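Local structure of extracellular sialidase/neuraminidase, putative (2XZI) at residues A99-P105 with F118-A124; K142-T146 with G179-D183; E174-D178 with G204-I208. The protein hydrolyses the glycosidic bonds of terminal sialic acids, acting as a KDNase that prefers the deaminated sugar KDN. All blocks are in the same frame, centred on the assembly; numbering follows the deposited sequence.

Interaction 1. Residues A99-P105 with F118-A124; sequences AGTWGNP and FLSWNGA
Two neighbouring strands of one propeller blade, 101-109 and 115-122, form an antiparallel beta hairpin, and T101, W102 and G103 pair in it with N122, W121 and S120. The hydrogen-bonded pairs lie at T101/N122, where T101 N donates to N122 O almost straight (3.0 Å, 169°), and at G103/S120, where S120 N reaches G103 O at 2.8 Å. In the non-hydrogen-bonded tryptophan pair between them, W121 holds its CG anti to the backbone N (chi1 175°), which points its pyrrole edge at the face of W102 in an edge-to-face stack, ring centroids 4.4 Å apart and planes at 57°. CD1 of W121 stands over the centre of the W102 ring system, 3.5 Å from W102 CE2. Tryptophan suits both places, one offering a broad face and the other a polarised C-H edge, while W102 NE1 donates to S97 O.

T101 and N122 project from the other side of the sheet. Their direct bond, N122 ND2 to T101 OG1, is weak at 3.3 Å; G66 O takes the threonine hydroxyl, and R151 holds N122 OD1. G100 fits where the chains close together, since a side chain there would run into N122 O. Water 2 links G100 N to W121 NE1, and water 1 A99 O to A124 O. N104 CB packs 3.5 Å from S120 OG; R151 holds the N104 amide at OD1 and V185 O at ND2, while S120 OG bonds to V185 N. Such a hairpin, its first strand at the sheet edge and packed against strands 37-45 and 68-74, is characteristic of a sialidase beta-propeller blade.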
loop_
_atom_site.group_PDB
_atom_site.type_symbol
_atom_site.label_atom_id
_atom_site.label_comp_id
_atom_site.label_asym_id
_atom_site.label_seq_id
_atom_site.Cartn_x
_atom_site.Cartn_y
_atom_site.Cartn_z
ATOM N N ALA A 99 6.663 -18.666 -11.727
ATOM C CA ALA A 99 7.614 -17.587 -12.052
ATOM C C ALA A 99 6.870 -16.341 -12.553
ATOM O O ALA A 99 7.455 -15.435 -13.177
ATOM C CB ALA A 99 8.618 -18.061 -13.081
ATOM N N GLY A 100 5.572 -16.312 -12.268
ATOM C CA GLY A 100 4.745 -15.157 -12.554
ATOM C C GLY A 100 4.832 -14.135 -11.437
ATOM O O GLY A 100 5.629 -14.262 -10.493
ATOM N N THR A 101 3.978 -13.128 -11.541
ATOM C CA THR A 101 3.971 -11.972 -10.657
ATOM C C THR A 101 2.814 -12.084 -9.686
ATOM O O THR A 101 1.654 -12.103 -10.112
ATOM C CB THR A 101 3.760 -10.652 -11.468
ATOM O OG1 THR A 101 4.795 -10.472 -12.443
ATOM C CG2 THR A 101 3.641 -9.423 -10.543
ATOM N N TRP A 102 3.126 -12.175 -8.393
ATOM C CA TRP A 102 2.141 -12.027 -7.327
ATOM C C TRP A 102 2.391 -10.679 -6.667
ATOM O O TRP A 102 3.477 -10.457 -6.127
ATOM C CB TRP A 102 2.287 -13.123 -6.266
ATOM C CG TRP A 102 1.981 -14.502 -6.738
ATOM C CD1 TRP A 102 2.881 -15.422 -7.170
ATOM C CD2 TRP A 102 0.688 -15.114 -6.843
ATOM N NE1 TRP A 102 2.231 -16.585 -7.535
ATOM C CE2 TRP A 102 0.887 -16.419 -7.343
ATOM C CE3 TRP A 102 -0.618 -14.688 -6.552
ATOM C CZ2 TRP A 102 -0.176 -17.307 -7.573
ATOM C CZ3 TRP A 102 -1.670 -15.570 -6.776
ATOM C CH2 TRP A 102 -1.439 -16.863 -7.278
ATOM N N GLY A 103 1.402 -9.792 -6.676
ATOM C CA GLY A 103 1.641 -8.460 -6.130
ATOM C C GLY A 103 0.432 -7.629 -5.805
ATOM O O GLY A 103 -0.664 -8.146 -5.591
ATOM N N ASN A 104 0.652 -6.316 -5.772
ATOM C CA ASN A 104 -0.388 -5.354 -5.372
ATOM C C ASN A 104 -1.039 -5.694 -4.020
ATOM O O ASN A 104 -2.262 -5.750 -3.910
ATOM C CB ASN A 104 -1.473 -5.246 -6.459
ATOM C CG ASN A 104 -1.030 -4.429 -7.643
ATOM O OD1 ASN A 104 -0.163 -4.858 -8.422
ATOM N ND2 ASN A 104 -1.586 -3.236 -7.781
ATOM N N PRO A 105 -0.237 -5.949 -2.976
ATOM C CA PRO A 105 -0.906 -6.310 -1.723
ATOM C C PRO A 105 -1.886 -5.236 -1.247
ATOM O O PRO A 105 -1.529 -4.057 -1.151
ATOM C CB PRO A 105 0.264 -6.447 -0.729
ATOM C CG PRO A 105 1.333 -5.591 -1.318
ATOM C CD PRO A 105 1.216 -5.793 -2.784
ATOM N N PHE A 118 -6.193 -8.966 -0.640
ATOM C CA PHE A 118 -6.392 -8.984 -2.083
ATOM C C PHE A 118 -5.064 -8.779 -2.797
ATOM O O PHE A 118 -4.205 -8.055 -2.313
ATOM C CB PHE A 118 -7.385 -7.892 -2.501
ATOM C CG PHE A 118 -8.817 -8.179 -2.114
ATOM C CD1 PHE A 118 -9.319 -7.805 -0.857
ATOM C CD2 PHE A 118 -9.665 -8.842 -3.013
ATOM C CE1 PHE A 118 -10.653 -8.102 -0.500
ATOM C CE2 PHE A 118 -10.999 -9.137 -2.656
ATOM C CZ PHE A 118 -11.479 -8.754 -1.399
ATOM N N LEU A 119 -4.907 -9.435 -3.946
ATOM C CA LEU A 119 -3.650 -9.420 -4.697
ATOM C C LEU A 119 -3.955 -9.436 -6.180
ATOM O O LEU A 119 -5.007 -9.932 -6.571
ATOM C CB LEU A 119 -2.817 -10.687 -4.423
ATOM C CG LEU A 119 -2.429 -11.045 -3.006
ATOM C CD1 LEU A 119 -1.885 -12.472 -2.925
ATOM C CD2 LEU A 119 -1.394 -10.065 -2.512
ATOM N N SER A 120 -3.025 -8.927 -6.982
ATOM C CA SER A 120 -3.049 -9.075 -8.428
ATOM C C SER A 120 -2.026 -10.138 -8.849
ATOM O O SER A 120 -1.022 -10.368 -8.151
ATOM C CB SER A 120 -2.707 -7.734 -9.088
ATOM O OG SER A 120 -3.679 -6.730 -8.795
ATOM N N TRP A 121 -2.302 -10.799 -9.978
ATOM C CA TRP A 121 -1.390 -11.780 -10.550
ATOM C C TRP A 121 -1.336 -11.576 -12.052
ATOM O O TRP A 121 -2.349 -11.204 -12.668
ATOM C CB TRP A 121 -1.920 -13.188 -10.263
ATOM C CG TRP A 121 -1.132 -14.279 -10.888
ATOM C CD1 TRP A 121 -0.081 -14.927 -10.320
ATOM C CD2 TRP A 121 -1.334 -14.882 -12.181
ATOM N NE1 TRP A 121 0.401 -15.884 -11.171
ATOM C CE2 TRP A 121 -0.345 -15.881 -12.322
ATOM C CE3 TRP A 121 -2.235 -14.660 -13.241
ATOM C CZ2 TRP A 121 -0.233 -16.676 -13.481
ATOM C CZ3 TRP A 121 -2.115 -15.451 -14.402
ATOM C CH2 TRP A 121 -1.121 -16.439 -14.502
ATOM N N ASN A 122 -0.180 -11.840 -12.643
ATOM C CA ASN A 122 -0.077 -12.093 -14.086
ATOM C C ASN A 122 0.936 -13.190 -14.343
ATOM O O ASN A 122 1.787 -13.492 -13.486
ATOM C CB ASN A 122 0.236 -10.829 -14.924
ATOM C CG ASN A 122 1.486 -10.112 -14.471
ATOM O OD1 ASN A 122 1.421 -9.144 -13.715
ATOM N ND2 ASN A 122 2.647 -10.593 -14.924
ATOM N N GLY A 123 0.867 -13.763 -15.540
ATOM C CA GLY A 123 1.744 -14.858 -15.922
ATOM C C GLY A 123 3.195 -14.496 -16.097
ATOM O O GLY A 123 3.537 -13.329 -16.298
ATOM N N ALA A 124 4.034 -15.538 -16.066
ATOM C CA ALA A 124 5.500 -15.434 -16.116
ATOM C C ALA A 124 6.052 -14.774 -17.383
ATOM O O ALA A 124 7.154 -14.218 -17.372
ATOM C CB ALA A 124 6.128 -16.824 -15.934
HETATM O O HOH W 1 9.054 -14.804 -15.283
HETATM O O HOH W 2 3.151 -17.452 -11.024
HETATM O O HOH W 3 5.604 -11.298 -15.688
#

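Interaction 2. Residues K142-T146 with G179-D183; sequences KIDST and GWAWD. With KDM (deamino-alpha-neuraminic acid), chain C.
With CG1 of I143 beside its backbone N (chi1 -73°), CG2 is left anti to that N and drops onto the peptide between A181 and W182, 3.6 Å from W182 N. W182 in turn has CG anti to its own N (chi1 -173°), which carries the indole past the isoleucine and on toward the sugar. I143 CG1 meets the rim of the indole at CE3, close to the ring plane and 4.2 Å from that atom. A branched aliphatic chain suits this spot because one methyl can cover the backbone while the other branch meets the aromatic rim.

Both segments are irregular loops on the surface of the beta-propeller, running in nearly opposite directions, and no direct hydrogen bond joins them. C-H...O contacts take that place: A181 CA lies 3.3 Å from D144 O, and S145 CA 3.6 Å from W180 O. The small A181 lets the loops come this near, its methyl resting against the D144 carbonyl. Water 4 bridges S145 O and W180 O, donating to each. D144 turns its carboxylate back into its own loop, where OD1 accepts from T146 N at 3.0 Å in an Asx turn and from T146 OG1 as well.

At its CZ2 rim W182 enters the pocket of deamino-alpha-neuraminic acid: KDM O5 lies at the edge of the indole, in its plane, 3.4 Å from W182 CZ2, and R151 makes a cation-pi contact with the indole.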
loop_
_atom_site.group_PDB
_atom_site.type_symbol
_atom_site.label_atom_id
_atom_site.label_comp_id
_atom_site.label_asym_id
_atom_site.label_seq_id
_atom_site.Cartn_x
_atom_site.Cartn_y
_atom_site.Cartn_z
ATOM N N LYS A 142 2.418 -8.899 -24.391
ATOM C CA LYS A 142 1.643 -7.853 -23.733
ATOM C C LYS A 142 0.444 -8.456 -23.017
ATOM O O LYS A 142 -0.240 -9.313 -23.549
ATOM C CB LYS A 142 1.196 -6.790 -24.744
ATOM C CG LYS A 142 0.560 -5.570 -24.101
ATOM C CD LYS A 142 0.219 -4.476 -25.117
ATOM C CE LYS A 142 -0.419 -3.281 -24.401
ATOM N NZ LYS A 142 -0.608 -2.082 -25.276
ATOM N N ILE A 143 0.211 -8.015 -21.782
ATOM C CA ILE A 143 -0.994 -8.385 -21.058
ATOM C C ILE A 143 -2.202 -8.144 -21.971
ATOM O O ILE A 143 -2.324 -7.083 -22.590
ATOM C CB ILE A 143 -1.093 -7.580 -19.738
ATOM C CG1 ILE A 143 -0.063 -8.084 -18.713
ATOM C CG2 ILE A 143 -2.499 -7.639 -19.156
ATOM C CD1 ILE A 143 -0.419 -9.346 -18.009
ATOM N N ASP A 144 -3.064 -9.146 -22.075
ATOM C CA ASP A 144 -4.212 -9.067 -22.986
ATOM C C ASP A 144 -5.472 -9.585 -22.304
ATOM O O ASP A 144 -5.468 -9.838 -21.103
ATOM C CB ASP A 144 -3.905 -9.797 -24.313
ATOM C CG ASP A 144 -3.663 -11.289 -24.136
ATOM O OD1 ASP A 144 -4.218 -11.924 -23.214
ATOM O OD2 ASP A 144 -2.893 -11.852 -24.958
ATOM N N SER A 145 -6.565 -9.744 -23.046
ATOM C CA SER A 145 -7.829 -10.075 -22.421
ATOM C C SER A 145 -8.095 -11.580 -22.321
ATOM O O SER A 145 -9.174 -11.994 -21.903
ATOM C CB SER A 145 -8.970 -9.376 -23.158
ATOM O OG SER A 145 -9.184 -9.995 -24.418
ATOM N N THR A 146 -7.112 -12.403 -22.674
ATOM C CA THR A 146 -7.279 -13.855 -22.580
ATOM C C THR A 146 -7.125 -14.278 -21.128
ATOM O O THR A 146 -6.562 -13.537 -20.313
ATOM C CB THR A 146 -6.234 -14.619 -23.412
ATOM O OG1 THR A 146 -4.934 -14.448 -22.823
ATOM C CG2 THR A 146 -6.224 -14.147 -24.872
ATOM N N GLY A 179 -13.633 -8.960 -20.199
ATOM C CA GLY A 179 -12.939 -8.284 -21.285
ATOM C C GLY A 179 -11.751 -7.450 -20.858
ATOM O O GLY A 179 -11.076 -6.859 -21.695
ATOM N N TRP A 180 -11.498 -7.370 -19.551
ATOM C CA TRP A 180 -10.346 -6.611 -19.076
ATOM C C TRP A 180 -9.025 -7.336 -19.333
ATOM O O TRP A 180 -8.969 -8.570 -19.361
ATOM C CB TRP A 180 -10.504 -6.279 -17.585
ATOM C CG TRP A 180 -11.386 -5.069 -17.299
ATOM C CD1 TRP A 180 -12.455 -4.608 -18.045
ATOM C CD2 TRP A 180 -11.269 -4.180 -16.194
ATOM N NE1 TRP A 180 -12.998 -3.485 -17.462
ATOM C CE2 TRP A 180 -12.276 -3.193 -16.329
ATOM C CE3 TRP A 180 -10.386 -4.099 -15.101
ATOM C CZ2 TRP A 180 -12.440 -2.162 -15.401
ATOM C CZ3 TRP A 180 -10.552 -3.068 -14.184
ATOM C CH2 TRP A 180 -11.573 -2.121 -14.329
ATOM N N ALA A 181 -7.979 -6.546 -19.525
ATOM C CA ALA A 181 -6.624 -7.055 -19.685
ATOM C C ALA A 181 -5.831 -6.625 -18.455
ATOM O O ALA A 181 -5.786 -7.364 -17.470
ATOM C CB ALA A 181 -6.001 -6.530 -20.978
ATOM N N TRP A 182 -5.280 -5.413 -18.462
ATOM C CA TRP A 182 -4.642 -4.901 -17.251
ATOM C C TRP A 182 -5.672 -4.755 -16.137
ATOM O O TRP A 182 -6.864 -4.503 -16.388
ATOM C CB TRP A 182 -3.914 -3.571 -17.493
ATOM C CG TRP A 182 -3.112 -3.140 -16.296
ATOM C CD1 TRP A 182 -3.409 -2.119 -15.434
ATOM C CD2 TRP A 182 -1.881 -3.718 -15.831
ATOM N NE1 TRP A 182 -2.439 -2.029 -14.453
ATOM C CE2 TRP A 182 -1.505 -3.011 -14.664
ATOM C CE3 TRP A 182 -1.072 -4.779 -16.275
ATOM C CZ2 TRP A 182 -0.331 -3.308 -13.957
ATOM C CZ3 TRP A 182 0.091 -5.083 -15.555
ATOM C CH2 TRP A 182 0.441 -4.349 -14.416
ATOM N N ASP A 183 -5.209 -4.951 -14.903
ATOM C CA ASP A 183 -6.005 -4.700 -13.706
ATOM C C ASP A 183 -5.049 -4.414 -12.564
ATOM O O ASP A 183 -3.844 -4.690 -12.666
ATOM C CB ASP A 183 -6.907 -5.896 -13.333
ATOM C CG ASP A 183 -7.889 -5.569 -12.211
ATOM O OD1 ASP A 183 -8.259 -4.372 -12.076
ATOM O OD2 ASP A 183 -8.267 -6.513 -11.466
HETATM C C2 KDM C . 4.591 1.082 -11.275
HETATM C C1 KDM C . 5.242 2.376 -10.804
HETATM C C3 KDM C . 4.742 -0.019 -10.209
HETATM C C4 KDM C . 3.608 -1.084 -10.257
HETATM C C5 KDM C . 2.774 -1.077 -11.544
HETATM C C6 KDM C . 2.198 0.343 -11.767
HETATM C C7 KDM C . 1.545 0.522 -13.147
HETATM C C8 KDM C . 0.834 1.885 -13.235
HETATM C C9 KDM C . 0.228 2.094 -14.612
HETATM O O5 KDM C . 1.731 -2.083 -11.496
HETATM O O1A KDM C . 6.135 2.311 -9.926
HETATM O O1B KDM C . 4.831 3.421 -11.362
HETATM O O4 KDM C . 4.211 -2.370 -10.109
HETATM O O6 KDM C . 3.205 1.398 -11.615
HETATM O O7 KDM C . 2.557 0.441 -14.154
HETATM O O8 KDM C . -0.230 1.965 -12.277
HETATM O O9 KDM C . -0.815 1.120 -14.778
HETATM O O2 KDM C . 5.308 0.725 -12.463
HETATM O O HOH W 4 -10.723 -10.566 -20.200
#

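Interaction 3. Residues E174-D178 with G204-I208; sequences ELTPD and GRNII
L175 O, at the end of helix 172-175, is gripped by two nitrogens of R205, which approaches side-on. NE gives the shorter bond, 2.9 Å and 150° at the hydrogen, lying in the carbonyl plane; NH2 reaches L175 O at 3.2 Å from above that plane. Since the oxygen also lies close to the guanidinium plane, the two bonds fix the rotation of the group. R205 starts with CG between its backbone N and carbonyl carbon (chi1 73°) and then runs extended to NE, a reach that suits arginine to bridging strand and helix end. P177 CD covers one face of the guanidinium, 4.0 Å from NE. The third nitrogen, NH1, serves D183 and M203 O, so the buried charge is probably well compensated.

Alongside, L175 and I207 cross at about a right angle, with L175 CD1 4.1 Å from I207 CG2; L153 of strand 152-158 packs against both. Leucine and isoleucine fill this buried space, while T176 begins the departure from the helix and P177 continues it. An arginine tying a helix end to a strand of the following sheet here joins neighbouring blades of the sialidase beta-propeller.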
loop_
_atom_site.group_PDB
_atom_site.type_symbol
_atom_site.label_atom_id
_atom_site.label_comp_id
_atom_site.label_asym_id
_atom_site.label_seq_id
_atom_site.Cartn_x
_atom_site.Cartn_y
_atom_site.Cartn_z
ATOM N N GLU A 174 -15.519 -13.085 -10.853
ATOM C CA GLU A 174 -16.539 -12.529 -9.982
ATOM C C GLU A 174 -16.375 -11.012 -9.787
ATOM O O GLU A 174 -17.365 -10.268 -9.699
ATOM C CB GLU A 174 -16.488 -13.251 -8.627
ATOM C CG GLU A 174 -16.972 -14.718 -8.643
ATOM C CD GLU A 174 -16.012 -15.718 -9.308
ATOM O OE1 GLU A 174 -14.773 -15.506 -9.319
ATOM O OE2 GLU A 174 -16.509 -16.748 -9.822
ATOM N N LEU A 175 -15.123 -10.550 -9.717
ATOM C CA LEU A 175 -14.847 -9.191 -9.244
ATOM C C LEU A 175 -14.035 -8.323 -10.190
ATOM O O LEU A 175 -13.731 -7.165 -9.859
ATOM C CB LEU A 175 -14.147 -9.233 -7.868
ATOM C CG LEU A 175 -14.928 -9.909 -6.736
ATOM C CD1 LEU A 175 -14.095 -10.032 -5.479
ATOM C CD2 LEU A 175 -16.238 -9.186 -6.434
ATOM N N THR A 176 -13.685 -8.867 -11.349
ATOM C CA THR A 176 -13.072 -8.057 -12.411
ATOM C C THR A 176 -14.018 -8.044 -13.604
ATOM O O THR A 176 -14.525 -9.097 -14.002
ATOM C CB THR A 176 -11.691 -8.593 -12.824
ATOM O OG1 THR A 176 -10.907 -8.797 -11.639
ATOM C CG2 THR A 176 -10.960 -7.603 -13.751
ATOM N N PRO A 177 -14.278 -6.853 -14.180
ATOM C CA PRO A 177 -15.187 -6.889 -15.340
ATOM C C PRO A 177 -14.644 -7.736 -16.486
ATOM O O PRO A 177 -13.418 -7.827 -16.696
ATOM C CB PRO A 177 -15.263 -5.426 -15.761
ATOM C CG PRO A 177 -14.967 -4.648 -14.475
ATOM C CD PRO A 177 -13.949 -5.475 -13.759
ATOM N N ASP A 178 -15.570 -8.346 -17.225
ATOM C CA ASP A 178 -15.213 -9.168 -18.370
ATOM C C ASP A 178 -14.559 -8.339 -19.482
ATOM O O ASP A 178 -14.866 -7.163 -19.673
ATOM C CB ASP A 178 -16.447 -9.901 -18.919
ATOM C CG ASP A 178 -16.967 -10.986 -17.991
ATOM O OD1 ASP A 178 -16.228 -11.488 -17.113
ATOM O OD2 ASP A 178 -18.144 -11.380 -18.164
ATOM N N GLY A 204 -10.615 1.335 -11.435
ATOM C CA GLY A 204 -11.953 1.639 -11.968
ATOM C C GLY A 204 -13.133 1.247 -11.084
ATOM O O GLY A 204 -14.279 1.299 -11.539
ATOM N N ARG A 205 -12.901 0.855 -9.827
ATOM C CA ARG A 205 -13.981 0.268 -9.029
ATOM C C ARG A 205 -13.580 0.128 -7.578
ATOM O O ARG A 205 -12.384 0.097 -7.267
ATOM C CB ARG A 205 -14.341 -1.111 -9.588
ATOM C CG ARG A 205 -13.319 -2.220 -9.305
ATOM C CD ARG A 205 -13.435 -3.289 -10.382
ATOM N NE ARG A 205 -12.670 -4.516 -10.138
ATOM C CZ ARG A 205 -11.369 -4.698 -10.373
ATOM N NH1 ARG A 205 -10.592 -3.704 -10.786
ATOM N NH2 ARG A 205 -10.847 -5.906 -10.179
ATOM N N ASN A 206 -14.574 0.062 -6.695
ATOM C CA ASN A 206 -14.361 -0.452 -5.338
ATOM C C ASN A 206 -14.902 -1.868 -5.256
ATOM O O ASN A 206 -15.891 -2.209 -5.915
ATOM C CB ASN A 206 -15.089 0.386 -4.295
ATOM C CG ASN A 206 -14.574 1.790 -4.195
ATOM O OD1 ASN A 206 -13.371 2.036 -4.240
ATOM N ND2 ASN A 206 -15.495 2.730 -3.991
ATOM N N ILE A 207 -14.254 -2.690 -4.448
ATOM C CA ILE A 207 -14.790 -4.002 -4.096
ATOM C C ILE A 207 -15.420 -3.848 -2.718
ATOM O O ILE A 207 -14.786 -3.354 -1.791
ATOM C CB ILE A 207 -13.676 -5.066 -4.096
ATOM C CG1 ILE A 207 -13.169 -5.266 -5.523
ATOM C CG2 ILE A 207 -14.190 -6.399 -3.554
ATOM C CD1 ILE A 207 -11.787 -5.869 -5.620
ATOM N N ILE A 208 -16.685 -4.232 -2.594
ATOM C CA ILE A 208 -17.410 -4.046 -1.354
ATOM C C ILE A 208 -17.683 -5.388 -0.706
ATOM O O ILE A 208 -18.165 -6.321 -1.370
ATOM C CB ILE A 208 -18.769 -3.350 -1.604
ATOM C CG1 ILE A 208 -18.627 -2.173 -2.589
ATOM C CG2 ILE A 208 -19.432 -2.977 -0.278
ATOM C CD1 ILE A 208 -17.696 -1.020 -2.141
#

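The three contacts form one continuous patch of the propeller. Interaction 1 meets interaction 2 where N122 CB packs 3.5 Å from I143 CD1, and interaction 3 through F118, whose CZ lies 4.2 Å from I207 CG2. Interactions 2 and 3 alternate along the chain and share a salt bridge, D183 OD1 to R205 NH1 at 2.7 Å. R151 ties the first two together, bonding to N104 and N122 of interaction 1 and to D183 O of interaction 2. W182 belongs to the sugar pocket, and the side chain of N104 comes within about 5 Å of bound KDM, whereas the side chain of R205 stays about 12 Å from the sugar, connected to the pocket indirectly through D183, next to W182 in the chain.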